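Long-range contact in exported protein (PDB 4I17), which is of unknown function but, as a tetratricopeptide (TPR) repeat protein, probably serves as a helical scaffold for binding other proteins: residues Y58-I69 / A78-M89. Numbering follows the deposited sequence. Where two conformers were deposited one is given.
Sequences YKEAADYFDIAI and AYIGKSAAYRDM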
loop_
_atom_site.group_PDB
_atom_site.type_symbol
_atom_site.label_atom_id
_atom_site.label_comp_id
_atom_site.label_asym_id
_atom_site.label_seq_id
_atom_site.Cartn_x
_atom_site.Cartn_y
_atom_site.Cartn_z
ATOM N N TYR A 58 -10.779 8.688 -16.076
ATOM C CA TYR A 58 -10.494 7.771 -14.963
ATOM C C TYR A 58 -11.633 6.892 -14.546
ATOM O O TYR A 58 -11.366 5.723 -14.260
ATOM C CB TYR A 58 -9.938 8.502 -13.743
ATOM C CG TYR A 58 -8.803 9.442 -14.078
ATOM C CD1 TYR A 58 -7.645 8.978 -14.701
ATOM C CD2 TYR A 58 -8.866 10.790 -13.735
ATOM C CE1 TYR A 58 -6.614 9.848 -15.039
ATOM C CE2 TYR A 58 -7.841 11.667 -14.075
ATOM C CZ TYR A 58 -6.703 11.182 -14.686
ATOM O OH TYR A 58 -5.675 12.028 -14.971
ATOM N N LYS A 59 -12.888 7.401 -14.503
ATOM C CA LYS A 59 -13.981 6.534 -14.052
ATOM C C LYS A 59 -14.225 5.427 -15.065
ATOM O O LYS A 59 -14.506 4.276 -14.680
ATOM C CB LYS A 59 -15.273 7.346 -13.767
ATOM C CG LYS A 59 -16.466 6.513 -13.264
ATOM C CD LYS A 59 -16.230 5.865 -11.882
ATOM C CE LYS A 59 -17.359 4.961 -11.442
ATOM N NZ LYS A 59 -17.363 3.670 -12.180
ATOM N N GLU A 60 -14.109 5.784 -16.359
ATOM C CA GLU A 60 -14.276 4.852 -17.467
ATOM C C GLU A 60 -13.178 3.782 -17.374
ATOM O O GLU A 60 -13.464 2.590 -17.521
ATOM C CB GLU A 60 -14.250 5.630 -18.797
ATOM C CG GLU A 60 -15.335 6.708 -18.868
ATOM C CD GLU A 60 -15.057 8.142 -18.416
ATOM O OE1 GLU A 60 -14.396 8.373 -17.370
ATOM O OE2 GLU A 60 -15.577 9.052 -19.102
ATOM N N ALA A 61 -11.922 4.204 -17.067
ATOM C CA ALA A 61 -10.797 3.269 -16.936
ATOM C C ALA A 61 -11.129 2.178 -15.890
ATOM O O ALA A 61 -11.046 0.970 -16.178
ATOM C CB ALA A 61 -9.529 4.026 -16.535
ATOM N N ALA A 62 -11.602 2.616 -14.714
ATOM C CA ALA A 62 -11.959 1.716 -13.624
ATOM C C ALA A 62 -13.052 0.730 -14.084
ATOM O O ALA A 62 -12.927 -0.466 -13.825
ATOM C CB ALA A 62 -12.423 2.526 -12.404
ATOM N N ASP A 63 -14.035 1.194 -14.867
ATOM C CA ASP A 63 -15.104 0.336 -15.401
ATOM C C ASP A 63 -14.542 -0.749 -16.340
ATOM O O ASP A 63 -14.957 -1.898 -16.253
ATOM C CB ASP A 63 -16.193 1.164 -16.142
ATOM C CG ASP A 63 -17.076 1.991 -15.200
ATOM O OD1 ASP A 63 -17.238 1.591 -14.035
ATOM O OD2 ASP A 63 -17.595 3.039 -15.634
ATOM N N TYR A 64 -13.629 -0.391 -17.240
ATOM C CA TYR A 64 -13.040 -1.369 -18.150
ATOM C C TYR A 64 -12.108 -2.332 -17.415
ATOM O O TYR A 64 -12.174 -3.531 -17.679
ATOM C CB TYR A 64 -12.337 -0.698 -19.343
ATOM C CG TYR A 64 -13.386 -0.107 -20.250
ATOM C CD1 TYR A 64 -14.250 -0.927 -20.972
ATOM C CD2 TYR A 64 -13.604 1.266 -20.292
ATOM C CE1 TYR A 64 -15.299 -0.389 -21.724
ATOM C CE2 TYR A 64 -14.638 1.815 -21.052
ATOM C CZ TYR A 64 -15.485 0.985 -21.758
ATOM O OH TYR A 64 -16.504 1.544 -22.480
ATOM N N PHE A 65 -11.281 -1.847 -16.475
ATOM C CA PHE A 65 -10.450 -2.815 -15.724
ATOM C C PHE A 65 -11.351 -3.801 -14.944
ATOM O O PHE A 65 -10.992 -4.963 -14.807
ATOM C CB PHE A 65 -9.490 -2.089 -14.792
ATOM C CG PHE A 65 -8.408 -1.324 -15.521
ATOM C CD1 PHE A 65 -7.525 -1.979 -16.385
ATOM C CD2 PHE A 65 -8.237 0.048 -15.312
ATOM C CE1 PHE A 65 -6.485 -1.287 -17.000
ATOM C CE2 PHE A 65 -7.192 0.738 -15.927
ATOM C CZ PHE A 65 -6.308 0.060 -16.753
ATOM N N ASP A 66 -12.538 -3.352 -14.494
ATOM C CA ASP A 66 -13.484 -4.217 -13.776
ATOM C C ASP A 66 -13.965 -5.380 -14.669
ATOM O O ASP A 66 -14.195 -6.476 -14.166
ATOM C CB ASP A 66 -14.700 -3.399 -13.308
ATOM C CG ASP A 66 -14.720 -3.005 -11.842
ATOM O OD1 ASP A 66 -14.246 -3.808 -11.000
ATOM O OD2 ASP A 66 -15.313 -1.946 -11.521
ATOM N N ILE A 67 -14.128 -5.132 -15.978
ATOM C CA ILE A 67 -14.548 -6.145 -16.964
ATOM C C ILE A 67 -13.472 -7.205 -17.001
ATOM O O ILE A 67 -13.775 -8.392 -16.886
ATOM C CB ILE A 67 -14.851 -5.560 -18.375
ATOM C CG1 ILE A 67 -16.066 -4.586 -18.330
ATOM C CG2 ILE A 67 -15.099 -6.692 -19.407
ATOM C CD1 ILE A 67 -16.301 -3.781 -19.649
ATOM N N ALA A 68 -12.208 -6.790 -17.120
ATOM C CA ALA A 68 -11.087 -7.735 -17.119
ATOM C C ALA A 68 -11.058 -8.519 -15.812
ATOM O O ALA A 68 -10.882 -9.741 -15.835
ATOM C CB ALA A 68 -9.766 -6.994 -17.329
ATOM N N ILE A 69 -11.290 -7.837 -14.654
ATOM C CA ILE A 69 -11.282 -8.508 -13.358
ATOM C C ILE A 69 -12.382 -9.563 -13.303
ATOM O O ILE A 69 -12.112 -10.681 -12.880
ATOM C CB ILE A 69 -11.393 -7.499 -12.194
ATOM C CG1 ILE A 69 -10.147 -6.595 -12.166
ATOM C CG2 ILE A 69 -11.587 -8.233 -10.824
ATOM C CD1 ILE A 69 -10.243 -5.363 -11.188
ATOM N N ALA A 78 -4.856 -5.818 -14.014
ATOM C CA ALA A 78 -6.200 -5.209 -14.006
ATOM C C ALA A 78 -6.481 -4.541 -12.647
ATOM O O ALA A 78 -7.017 -3.437 -12.619
ATOM C CB ALA A 78 -7.265 -6.256 -14.314
ATOM N N TYR A 79 -6.095 -5.180 -11.521
ATOM C CA TYR A 79 -6.263 -4.530 -10.201
ATOM C C TYR A 79 -5.360 -3.308 -10.069
ATOM O O TYR A 79 -5.792 -2.318 -9.499
ATOM C CB TYR A 79 -5.951 -5.488 -9.046
ATOM C CG TYR A 79 -7.125 -6.373 -8.696
ATOM C CD1 TYR A 79 -8.240 -5.860 -8.032
ATOM C CD2 TYR A 79 -7.137 -7.715 -9.049
ATOM C CE1 TYR A 79 -9.331 -6.672 -7.717
ATOM C CE2 TYR A 79 -8.209 -8.545 -8.714
ATOM C CZ TYR A 79 -9.305 -8.015 -8.053
ATOM O OH TYR A 79 -10.358 -8.827 -7.728
ATOM N N ILE A 80 -4.110 -3.377 -10.578
ATOM C CA ILE A 80 -3.157 -2.260 -10.502
ATOM C C ILE A 80 -3.704 -1.104 -11.317
ATOM O O ILE A 80 -3.696 0.035 -10.849
ATOM C CB ILE A 80 -1.732 -2.679 -10.942
ATOM C CG1 ILE A 80 -1.103 -3.626 -9.908
ATOM C CG2 ILE A 80 -0.818 -1.447 -11.215
ATOM C CD1 ILE A 80 0.070 -4.456 -10.473
ATOM N N GLY A 81 -4.231 -1.422 -12.503
ATOM C CA GLY A 81 -4.839 -0.428 -13.376
ATOM C C GLY A 81 -6.026 0.262 -12.734
ATOM O O GLY A 81 -6.146 1.480 -12.811
ATOM N N LYS A 82 -6.920 -0.512 -12.125
ATOM C CA LYS A 82 -8.092 0.033 -11.455
ATOM C C LYS A 82 -7.652 0.917 -10.287
ATOM O O LYS A 82 -8.178 2.024 -10.140
ATOM C CB LYS A 82 -9.008 -1.093 -10.960
ATOM C CG LYS A 82 -10.344 -0.564 -10.489
ATOM C CD LYS A 82 -11.274 -1.699 -10.123
ATOM C CE LYS A 82 -12.548 -1.160 -9.547
ATOM N NZ LYS A 82 -13.334 -2.245 -8.914
ATOM N N SER A 83 -6.675 0.441 -9.477
ATOM C CA SER A 83 -6.166 1.229 -8.343
ATOM C C SER A 83 -5.570 2.544 -8.846
ATOM O O SER A 83 -5.849 3.598 -8.274
ATOM C CB SER A 83 -5.125 0.439 -7.548
ATOM O OG SER A 83 -3.849 0.436 -8.170
ATOM N N ALA A 84 -4.761 2.490 -9.939
ATOM C CA ALA A 84 -4.122 3.678 -10.513
ATOM C C ALA A 84 -5.152 4.701 -10.956
ATOM O O ALA A 84 -4.919 5.909 -10.827
ATOM C CB ALA A 84 -3.215 3.309 -11.679
ATOM N N ALA A 85 -6.282 4.233 -11.507
ATOM C CA ALA A 85 -7.356 5.121 -11.947
ATOM C C ALA A 85 -7.919 5.880 -10.744
ATOM O O ALA A 85 -8.124 7.084 -10.829
ATOM C CB ALA A 85 -8.456 4.313 -12.643
ATOM N N TYR A 86 -8.089 5.193 -9.593
ATOM C CA TYR A 86 -8.583 5.846 -8.366
ATOM C C TYR A 86 -7.543 6.800 -7.769
ATOM O O TYR A 86 -7.930 7.865 -7.296
ATOM C CB TYR A 86 -9.056 4.802 -7.362
ATOM C CG TYR A 86 -10.450 4.337 -7.709
ATOM C CD1 TYR A 86 -11.540 5.193 -7.589
ATOM C CD2 TYR A 86 -10.685 3.039 -8.152
ATOM C CE1 TYR A 86 -12.829 4.768 -7.889
ATOM C CE2 TYR A 86 -11.970 2.614 -8.495
ATOM C CZ TYR A 86 -13.040 3.475 -8.341
ATOM O OH TYR A 86 -14.316 3.047 -8.609
ATOM N N ARG A 87 -6.239 6.458 -7.864
ATOM C CA ARG A 87 -5.125 7.322 -7.448
ATOM C C ARG A 87 -5.186 8.628 -8.272
ATOM O O ARG A 87 -5.066 9.724 -7.732
ATOM C CB ARG A 87 -3.793 6.573 -7.682
ATOM C CG ARG A 87 -2.542 7.244 -7.079
ATOM C CD ARG A 87 -1.285 6.390 -7.245
ATOM N NE ARG A 87 -0.944 6.169 -8.656
ATOM C CZ ARG A 87 -0.497 5.020 -9.158
ATOM N NH1 ARG A 87 -0.282 3.978 -8.364
ATOM N NH2 ARG A 87 -0.244 4.910 -10.456
ATOM N N ASP A 88 -5.418 8.499 -9.589
ATOM C CA ASP A 88 -5.527 9.634 -10.534
ATOM C C ASP A 88 -6.782 10.489 -10.233
ATOM O O ASP A 88 -6.765 11.707 -10.446
ATOM C CB ASP A 88 -5.547 9.121 -11.964
ATOM C CG ASP A 88 -4.238 8.529 -12.462
ATOM O OD1 ASP A 88 -3.174 8.936 -11.959
ATOM O OD2 ASP A 88 -4.279 7.708 -13.416
HETATM N N MSE A 89 -7.843 9.869 -9.680
HETATM C CA MSE A 89 -9.055 10.581 -9.209
HETATM C C MSE A 89 -8.846 11.168 -7.814
HETATM O O MSE A 89 -9.792 11.739 -7.248
HETATM C CB MSE A 89 -10.268 9.647 -9.173
HETATM C CG MSE A 89 -10.895 9.430 -10.545
HETATM SE SE MSE A 89 -12.368 8.152 -10.418
HETATM C CE MSE A 89 -11.537 6.450 -10.945
#
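Lys-82 lies in a hole formed by Ala-62, Phe-65, Asp-66 and Ile-69 of helix 58-70, a knob-into-hole contact in an all-helical TPR fold. The helices of 58-69 and 78-88 run antiparallel at 164°, with their axes 8.5 Å apart at the closest point. Lys-82 CB meets Phe-65 CB at 4.0 Å. CG is anti to the backbone N (chi1 -170°), which directs the chain across Ala-62; CG lies near Ala-62 CB, at 4.2 Å. The chain then stays extended. CD lies between Ile-69 CD1 and the Asp-66 carboxylate. CE is about equally near both carboxylate oxygens, and NZ ends 2.8 Å from Asp-66 OD1. NZ donates a hydrogen bond to OD1 within this salt bridge, from the syn side and 33° out of the carboxylate plane.

Gly-81 lies over one face of the Phe-65 ring, with its CA 3.8 Å from the ring centroid. With no side chain in the way, the ring rests directly on the backbone. Tyr-46 of helix 42-54 also meets this ring. Ile-69 places CD1 over one face of the Tyr-79 ring in a CH-pi contact, while CG2 touches the phenol end. The backbones come closest at Ala-62 and Lys-82, whose CA atoms are 4.7 Å apart. Toward the Tyr-58 end Ala-61 CB meets Ala-85 CB. Tyr-58 CB packs on CG of selenomethionine Met-89. Asp-88 CB sits over one face of the Tyr-58 ring, 3.5 Å from its centroid and displaced toward CE1.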